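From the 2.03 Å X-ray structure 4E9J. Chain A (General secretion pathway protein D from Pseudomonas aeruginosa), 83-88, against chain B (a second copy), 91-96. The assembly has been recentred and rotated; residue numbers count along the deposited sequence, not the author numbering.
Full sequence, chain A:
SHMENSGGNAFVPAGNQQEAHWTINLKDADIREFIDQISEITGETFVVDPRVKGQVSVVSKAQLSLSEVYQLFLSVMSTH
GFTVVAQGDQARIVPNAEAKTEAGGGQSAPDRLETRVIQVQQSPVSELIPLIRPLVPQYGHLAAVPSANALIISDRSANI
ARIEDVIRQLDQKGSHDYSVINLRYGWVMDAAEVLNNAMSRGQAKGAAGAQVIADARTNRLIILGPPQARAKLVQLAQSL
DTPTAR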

# COMPACT_ATOMS: atom_id res chain seq x y z
N THR A 83 7.83 16.64 2.63
CA THR A 83 8.87 15.72 2.19
C THR A 83 10.25 16.38 2.28
O THR A 83 10.33 17.61 2.23
CB THR A 83 8.53 15.21 0.76
OG1 THR A 83 9.45 14.20 0.38
CG2 THR A 83 8.52 16.30 -0.27
N VAL A 84 11.31 15.57 2.40
CA VAL A 84 12.69 16.05 2.48
C VAL A 84 13.33 15.92 1.10
O VAL A 84 13.32 14.84 0.51
CB VAL A 84 13.51 15.30 3.55
CG1 VAL A 84 14.87 15.98 3.76
CG2 VAL A 84 12.74 15.21 4.87
N VAL A 85 13.90 17.03 0.59
CA VAL A 85 14.53 17.09 -0.73
C VAL A 85 15.93 17.66 -0.58
O VAL A 85 16.22 18.25 0.46
CB VAL A 85 13.69 17.95 -1.74
CG1 VAL A 85 12.27 17.41 -1.87
CG2 VAL A 85 13.69 19.45 -1.36
N ALA A 86 16.78 17.52 -1.61
CA ALA A 86 18.12 18.11 -1.64
C ALA A 86 18.03 19.37 -2.54
O ALA A 86 17.70 19.26 -3.71
CB ALA A 86 19.13 17.11 -2.20
N GLN A 87 18.25 20.56 -1.98
CA GLN A 87 18.13 21.81 -2.75
C GLN A 87 19.20 22.81 -2.27
O GLN A 87 19.18 23.22 -1.11
CB GLN A 87 16.70 22.40 -2.59
CG GLN A 87 16.32 23.46 -3.62
CD GLN A 87 15.06 24.22 -3.25
OE1 GLN A 87 14.00 23.64 -2.96
NE2 GLN A 87 15.13 25.55 -3.27
N GLY A 88 20.15 23.15 -3.15
CA GLY A 88 21.22 24.10 -2.85
C GLY A 88 22.20 23.65 -1.78
O GLY A 88 22.39 24.35 -0.78
N ALA B 91 7.31 25.28 -11.39
CA ALA B 91 7.48 24.23 -10.39
C ALA B 91 8.94 23.78 -10.43
O ALA B 91 9.54 23.65 -11.49
CB ALA B 91 6.56 23.05 -10.66
N ARG B 92 9.50 23.54 -9.26
CA ARG B 92 10.89 23.15 -9.06
C ARG B 92 11.07 21.61 -9.11
O ARG B 92 10.33 20.94 -8.39
CB ARG B 92 11.31 23.76 -7.69
CG ARG B 92 12.69 23.46 -7.19
CD ARG B 92 13.78 24.01 -8.09
NE ARG B 92 15.09 23.92 -7.47
CZ ARG B 92 16.23 24.26 -8.05
NH1 ARG B 92 16.25 24.74 -9.29
NH2 ARG B 92 17.38 24.13 -7.39
N ILE B 93 12.02 21.03 -9.93
CA ILE B 93 12.26 19.58 -9.93
C ILE B 93 13.55 19.40 -9.14
O ILE B 93 14.57 20.00 -9.49
CB ILE B 93 12.31 18.98 -11.37
CG1 ILE B 93 11.00 19.35 -12.15
CG2 ILE B 93 12.55 17.46 -11.33
CD1 ILE B 93 10.98 18.89 -13.57
N VAL B 94 13.50 18.60 -8.06
CA VAL B 94 14.63 18.42 -7.12
C VAL B 94 14.85 16.96 -6.69
O VAL B 94 13.87 16.24 -6.56
CB VAL B 94 14.42 19.29 -5.85
CG1 VAL B 94 14.70 20.74 -6.12
CG2 VAL B 94 13.02 19.11 -5.26
N PRO B 95 16.08 16.53 -6.35
CA PRO B 95 16.24 15.17 -5.82
C PRO B 95 15.58 15.01 -4.46
O PRO B 95 15.57 15.96 -3.66
CB PRO B 95 17.77 14.97 -5.74
CG PRO B 95 18.37 16.15 -6.39
CD PRO B 95 17.36 17.24 -6.36
N ASN B 96 15.09 13.80 -4.17
CA ASN B 96 14.54 13.46 -2.85
C ASN B 96 15.73 13.31 -1.93
O ASN B 96 16.75 12.83 -2.41
CB ASN B 96 13.79 12.13 -2.85
CG ASN B 96 12.65 11.98 -3.81
OD1 ASN B 96 12.21 10.87 -4.09
ND2 ASN B 96 12.11 13.06 -4.31

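Two strands from two copies of the protein meet here almost at right angles, 86° between their N-to-C directions, so they cannot pair along their length as neighbours in a sheet do, and a single backbone hydrogen bond joins them at the crossing. The amide N of A86(A) donates to the carbonyl O of P95(B), 2.8 Å away and nearly straight at 167°. Proline has no amide hydrogen to give, but its carbonyl remains a full acceptor. The same oxygen lies 3.3 Å from CA of V85(A), so the two backbones are closely apposed at this point.

Around this bond apolar side chains make two contacts. V94(B) directs its CA-to-CB bond toward chain A, and its CG2 comes to 3.8 Å from CB of V85(A); both valines are buried, and their branched hydrocarbon leaves no polar side-chain group unpaired. Across the hydrogen bond from the valines, CB of A86(A) lies 4.4 Å from CB of P95(B), a looser contact between compact side chains.

Q87(A), chi1 and chi2 both t, offers methylene surface: its CG lies 4.0 Å from CG1 of V94(B) and 4.0 Å from NH2 of R92(B), whose CA-to-CB bond points toward chain A and whose long side chain brings the guanidinium edge here, in packing rather than hydrogen bonding. In all, 336 Å² is buried between the stretches, both sides summed.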